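Alcohol dehydrogenase (Thermus thermophilus, PDB 2EIH) binds zinc and probably acts as a nicotinamide-dependent oxidoreductase that interconverts alcohols and carbonyl compounds. Local coordinates at residues 102-112 with 288-296. Sequence-based numbering, arbitrary orientation.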
ATOM      1  N   GLY A 102      -9.415 -13.214   2.194  1.00 42.16           N
ATOM      2  CA  GLY A 102     -10.173 -12.350   3.082  1.00 43.04           C
ATOM      3  C   GLY A 102     -11.272 -11.584   2.368  1.00 42.58           C
ATOM      4  O   GLY A 102     -12.224 -11.122   2.995  1.00 44.02           O
ATOM      5  N   GLU A 103     -11.136 -11.455   1.054  1.00 41.01           N
ATOM      6  CA  GLU A 103     -12.102 -10.734   0.239  1.00 40.65           C
ATOM      7  C   GLU A 103     -13.354 -11.569  -0.034  1.00 40.43           C
ATOM      8  O   GLU A 103     -13.759 -11.745  -1.185  1.00 39.73           O
ATOM      9  CB  GLU A 103     -11.450 -10.329  -1.086  1.00 42.23           C
ATOM     10  CG  GLU A 103     -10.300  -9.338  -0.952  1.00 44.77           C
ATOM     11  CD  GLU A 103      -9.278  -9.487  -2.063  1.00 47.55           C
ATOM     12  OE1 GLU A 103      -8.299  -8.706  -2.084  1.00 48.06           O
ATOM     13  OE2 GLU A 103      -9.448 -10.395  -2.911  1.00 49.42           O
ATOM     14  N   ASP A 104     -13.978 -12.070   1.026  1.00 40.08           N
ATOM     15  CA  ASP A 104     -15.171 -12.895   0.884  1.00 39.15           C
ATOM     16  C   ASP A 104     -16.304 -12.169   0.154  1.00 39.49           C
ATOM     17  O   ASP A 104     -17.049 -12.783  -0.618  1.00 37.62           O
ATOM     18  CB  ASP A 104     -15.639 -13.376   2.265  1.00 39.14           C
ATOM     19  CG  ASP A 104     -15.998 -12.230   3.200  1.00 37.20           C
ATOM     20  OD1 ASP A 104     -15.137 -11.368   3.454  1.00 37.86           O
ATOM     21  OD2 ASP A 104     -17.147 -12.200   3.675  1.00 35.88           O
ATOM     22  N   ASN A 105     -16.421 -10.861   0.384  1.00 40.27           N
ATOM     23  CA  ASN A 105     -17.462 -10.049  -0.256  1.00 40.70           C
ATOM     24  C   ASN A 105     -17.247  -9.946  -1.766  1.00 42.05           C
ATOM     25  O   ASN A 105     -18.035  -9.324  -2.483  1.00 42.91           O
ATOM     26  CB  ASN A 105     -17.530  -8.643   0.382  1.00 38.97           C
ATOM     27  CG  ASN A 105     -16.255  -7.835   0.188  1.00 37.46           C
ATOM     28  OD1 ASN A 105     -15.152  -8.324   0.425  1.00 34.66           O
ATOM     29  ND2 ASN A 105     -16.406  -6.583  -0.229  1.00 37.46           N
ATOM     30  N   LEU A 106     -16.165 -10.554  -2.243  1.00 42.94           N
ATOM     31  CA  LEU A 106     -15.864 -10.562  -3.669  1.00 42.43           C
ATOM     32  C   LEU A 106     -15.906 -11.994  -4.194  1.00 41.98           C
ATOM     33  O   LEU A 106     -15.529 -12.268  -5.332  1.00 42.07           O
ATOM     34  CB  LEU A 106     -14.497  -9.926  -3.953  1.00 43.56           C
ATOM     35  CG  LEU A 106     -14.473  -8.415  -4.237  1.00 44.44           C
ATOM     36  CD1 LEU A 106     -15.271  -8.108  -5.506  1.00 44.27           C
ATOM     37  CD2 LEU A 106     -15.067  -7.661  -3.053  1.00 46.93           C
ATOM     38  N   CYS A 107     -16.369 -12.910  -3.350  1.00 42.27           N
ATOM     39  CA  CYS A 107     -16.492 -14.313  -3.730  1.00 42.29           C
ATOM     40  C   CYS A 107     -17.515 -14.444  -4.855  1.00 42.53           C
ATOM     41  O   CYS A 107     -18.527 -13.741  -4.878  1.00 42.43           O
ATOM     42  CB  CYS A 107     -16.951 -15.147  -2.530  1.00 41.21           C
ATOM     43  SG  CYS A 107     -17.553 -16.808  -2.957  1.00 38.93           S
ATOM     44  N   PRO A 108     -17.259 -15.341  -5.814  1.00 43.91           N
ATOM     45  CA  PRO A 108     -18.219 -15.499  -6.909  1.00 43.76           C
ATOM     46  C   PRO A 108     -19.574 -16.020  -6.408  1.00 43.35           C
ATOM     47  O   PRO A 108     -20.607 -15.779  -7.038  1.00 42.61           O
ATOM     48  CB  PRO A 108     -17.508 -16.467  -7.855  1.00 43.65           C
ATOM     49  CG  PRO A 108     -16.628 -17.267  -6.930  1.00 45.27           C
ATOM     50  CD  PRO A 108     -16.088 -16.215  -6.000  1.00 44.14           C
ATOM     51  N   ARG A 109     -19.561 -16.706  -5.262  1.00 42.95           N
ATOM     52  CA  ARG A 109     -20.774 -17.268  -4.647  1.00 42.90           C
ATOM     53  C   ARG A 109     -21.236 -16.449  -3.435  1.00 41.47           C
ATOM     54  O   ARG A 109     -22.072 -16.899  -2.650  1.00 40.37           O
ATOM     55  CB  ARG A 109     -20.522 -18.716  -4.200  1.00 45.62           C
ATOM     56  CG  ARG A 109     -20.310 -19.717  -5.336  1.00 50.14           C
ATOM     57  CD  ARG A 109     -21.619 -19.990  -6.080  1.00 54.26           C
ATOM     58  NE  ARG A 109     -21.448 -20.797  -7.293  1.00 59.39           N
ATOM     59  CZ  ARG A 109     -20.938 -20.344  -8.440  1.00 60.55           C
ATOM     60  NH1 ARG A 109     -20.821 -21.156  -9.485  1.00 61.28           N
ATOM     61  NH2 ARG A 109     -20.550 -19.078  -8.548  1.00 59.33           N
ATOM     62  N   TYR A 110     -20.684 -15.248  -3.296  1.00 39.52           N
ATOM     63  CA  TYR A 110     -21.009 -14.366  -2.191  1.00 37.24           C
ATOM     64  C   TYR A 110     -22.494 -14.111  -2.067  1.00 38.36           C
ATOM     65  O   TYR A 110     -23.179 -13.866  -3.060  1.00 38.11           O
ATOM     66  CB  TYR A 110     -20.293 -13.032  -2.353  1.00 35.69           C
ATOM     67  CG  TYR A 110     -20.445 -12.117  -1.164  1.00 34.69           C
ATOM     68  CD1 TYR A 110     -20.959 -10.832  -1.317  1.00 34.73           C
ATOM     69  CD2 TYR A 110     -20.040 -12.523   0.104  1.00 32.31           C
ATOM     70  CE1 TYR A 110     -21.065  -9.964  -0.239  1.00 34.72           C
ATOM     71  CE2 TYR A 110     -20.134 -11.673   1.195  1.00 33.76           C
ATOM     72  CZ  TYR A 110     -20.644 -10.387   1.019  1.00 35.74           C
ATOM     73  OH  TYR A 110     -20.703  -9.515   2.088  1.00 35.37           O
ATOM     74  N   GLN A 111     -22.986 -14.159  -0.836  1.00 38.57           N
ATOM     75  CA  GLN A 111     -24.393 -13.929  -0.576  1.00 39.65           C
ATOM     76  C   GLN A 111     -24.632 -13.262   0.763  1.00 39.72           C
ATOM     77  O   GLN A 111     -24.033 -13.619   1.784  1.00 38.82           O
ATOM     78  CB  GLN A 111     -25.144 -15.243  -0.604  1.00 42.05           C
ATOM     79  CG  GLN A 111     -25.719 -15.568  -1.937  1.00 48.13           C
ATOM     80  CD  GLN A 111     -26.474 -16.872  -1.901  1.00 52.16           C
ATOM     81  OE1 GLN A 111     -27.168 -17.169  -0.920  1.00 53.55           O
ATOM     82  NE2 GLN A 111     -26.358 -17.659  -2.972  1.00 53.59           N
ATOM     83  N   ILE A 112     -25.522 -12.285   0.756  1.00 38.89           N
ATOM     84  CA  ILE A 112     -25.847 -11.589   1.983  1.00 38.75           C
ATOM     85  C   ILE A 112     -27.057 -12.284   2.588  1.00 38.55           C
ATOM     86  O   ILE A 112     -28.034 -12.553   1.889  1.00 39.90           O
ATOM     87  CB  ILE A 112     -26.185 -10.117   1.710  1.00 38.30           C
ATOM     88  CG1 ILE A 112     -25.119  -9.505   0.787  1.00 37.89           C
ATOM     89  CG2 ILE A 112     -26.243  -9.354   3.017  1.00 37.44           C
ATOM     90  CD1 ILE A 112     -25.366  -8.057   0.429  1.00 36.48           C
ATOM     91  N   GLY A 288     -16.534   2.193  -6.284  1.00 32.01           N
ATOM     92  CA  GLY A 288     -17.763   1.527  -5.878  1.00 32.93           C
ATOM     93  C   GLY A 288     -17.445   0.592  -4.721  1.00 32.79           C
ATOM     94  O   GLY A 288     -16.382  -0.027  -4.700  1.00 32.85           O
ATOM     95  N   SER A 289     -18.352   0.479  -3.759  1.00 32.72           N
ATOM     96  CA  SER A 289     -18.118  -0.381  -2.621  1.00 32.64           C
ATOM     97  C   SER A 289     -19.382  -1.033  -2.087  1.00 32.71           C
ATOM     98  O   SER A 289     -20.369  -0.363  -1.796  1.00 34.02           O
ATOM     99  CB  SER A 289     -17.440   0.408  -1.499  1.00 31.43           C
ATOM    100  OG  SER A 289     -17.405  -0.342  -0.279  1.00 32.34           O
ATOM    101  N   THR A 290     -19.348  -2.349  -1.966  1.00 34.25           N
ATOM    102  CA  THR A 290     -20.488  -3.078  -1.441  1.00 35.49           C
ATOM    103  C   THR A 290     -19.986  -3.923  -0.296  1.00 33.49           C
ATOM    104  O   THR A 290     -19.056  -4.706  -0.459  1.00 34.61           O
ATOM    105  CB  THR A 290     -21.135  -3.980  -2.517  1.00 37.81           C
ATOM    106  OG1 THR A 290     -21.686  -3.168  -3.567  1.00 40.59           O
ATOM    107  CG2 THR A 290     -22.259  -4.810  -1.908  1.00 39.53           C
ATOM    108  N   MET A 291     -20.589  -3.742   0.872  1.00 32.42           N
ATOM    109  CA  MET A 291     -20.197  -4.497   2.060  1.00 31.99           C
ATOM    110  C   MET A 291     -18.698  -4.361   2.388  1.00 31.23           C
ATOM    111  O   MET A 291     -18.080  -3.331   2.111  1.00 32.20           O
ATOM    112  CB  MET A 291     -20.569  -5.974   1.877  1.00 31.65           C
ATOM    113  CG  MET A 291     -22.067  -6.281   2.045  1.00 32.47           C
ATOM    114  SD  MET A 291     -22.697  -6.161   3.753  1.00 33.61           S
ATOM    115  CE  MET A 291     -22.337  -7.796   4.418  1.00 28.26           C
ATOM    116  N   ALA A 292     -18.126  -5.395   2.993  1.00 29.19           N
ATOM    117  CA  ALA A 292     -16.720  -5.390   3.364  1.00 29.11           C
ATOM    118  C   ALA A 292     -16.329  -6.800   3.763  1.00 29.97           C
ATOM    119  O   ALA A 292     -17.160  -7.709   3.756  1.00 31.86           O
ATOM    120  CB  ALA A 292     -16.483  -4.441   4.531  1.00 25.16           C
ATOM    121  N   SER A 293     -15.060  -6.980   4.104  1.00 29.72           N
ATOM    122  CA  SER A 293     -14.560  -8.281   4.522  1.00 29.94           C
ATOM    123  C   SER A 293     -15.093  -8.614   5.916  1.00 30.26           C
ATOM    124  O   SER A 293     -15.155  -7.744   6.785  1.00 30.10           O
ATOM    125  CB  SER A 293     -13.031  -8.265   4.545  1.00 28.65           C
ATOM    126  OG  SER A 293     -12.537  -9.459   5.106  1.00 28.67           O
ATOM    127  N   LYS A 294     -15.481  -9.868   6.126  1.00 28.30           N
ATOM    128  CA  LYS A 294     -15.995 -10.290   7.423  1.00 29.26           C
ATOM    129  C   LYS A 294     -15.060  -9.961   8.576  1.00 29.54           C
ATOM    130  O   LYS A 294     -15.502  -9.707   9.691  1.00 30.54           O
ATOM    131  CB  LYS A 294     -16.260 -11.793   7.428  1.00 28.28           C
ATOM    132  CG  LYS A 294     -17.518 -12.217   6.736  1.00 27.38           C
ATOM    133  CD  LYS A 294     -17.869 -13.649   7.122  1.00 27.95           C
ATOM    134  CE  LYS A 294     -17.175 -14.663   6.226  1.00 29.29           C
ATOM    135  NZ  LYS A 294     -17.707 -14.597   4.834  1.00 28.52           N
ATOM    136  N   SER A 295     -13.763  -9.981   8.305  1.00 30.61           N
ATOM    137  CA  SER A 295     -12.763  -9.709   9.331  1.00 31.08           C
ATOM    138  C   SER A 295     -12.906  -8.317   9.930  1.00 31.04           C
ATOM    139  O   SER A 295     -12.549  -8.094  11.081  1.00 32.41           O
ATOM    140  CB  SER A 295     -11.357  -9.876   8.743  1.00 30.74           C
ATOM    141  OG  SER A 295     -11.155  -8.987   7.643  1.00 27.89           O
ATOM    142  N   ARG A 296     -13.438  -7.390   9.144  1.00 30.61           N
ATOM    143  CA  ARG A 296     -13.619  -6.018   9.591  1.00 32.19           C
ATOM    144  C   ARG A 296     -14.622  -5.857  10.736  1.00 31.73           C
ATOM    145  O   ARG A 296     -14.596  -4.846  11.431  1.00 32.59           O
ATOM    146  CB  ARG A 296     -14.067  -5.146   8.420  1.00 34.19           C
ATOM    147  CG  ARG A 296     -13.148  -5.215   7.216  1.00 36.08           C
ATOM    148  CD  ARG A 296     -11.828  -4.527   7.517  1.00 36.19           C
ATOM    149  NE  ARG A 296     -10.985  -4.443   6.329  1.00 37.02           N
ATOM    150  CZ  ARG A 296     -10.126  -5.381   5.950  1.00 35.53           C
ATOM    151  NH1 ARG A 296      -9.411  -5.205   4.850  1.00 34.49           N
ATOM    152  NH2 ARG A 296      -9.969  -6.476   6.684  1.00 33.99           N
TER
HETATM  153  O   HOH W   1     -18.505  -9.992   4.139  1.00 29.98           O
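Two donors grip D104 OD2: K294 NZ, 2.7 Å from it in a salt bridge and standing above the carboxylate plane, and a water at 2.6 Å. The other oxygen, D104 OD1, takes the backbone N of K294 at 3.1 Å on its syn side, so one short acid holds both ends of one lysine. K294 can reach back because its chain bends at chi3 and chi4 (-87° and -68°), folding NZ over the carboxylate. The same water donates to A292 O and accepts from Y110 OH, which brings the tyrosine hydroxyl into the same buried hydrogen-bond network. Beside it S293 OG donates to G102 O at 2.7 Å; G102 closes a Schellman motif after helix 97-100, its positive phi one at which a side chain would jam against the preceding carbonyl O. N105 ND2 donates a hydrogen bond to T290 O (3.3 Å), nearly in line with the C=O bond, while N105 CA sits over the centre of the Y110 ring. M291, unbranched and bent at chi2 and chi3, turns round the hydroxyl end of Y110, its CE 3.3 Å from Y110 OH. The loop supplying C107 to the four-cysteine zinc site thus meets the segment before helix 297-306; K294 NZ also bonds G90 O of strand 84-91, M291 packs on L149 of helix 148-161, and S293 and K294 on L100 of a third subunit.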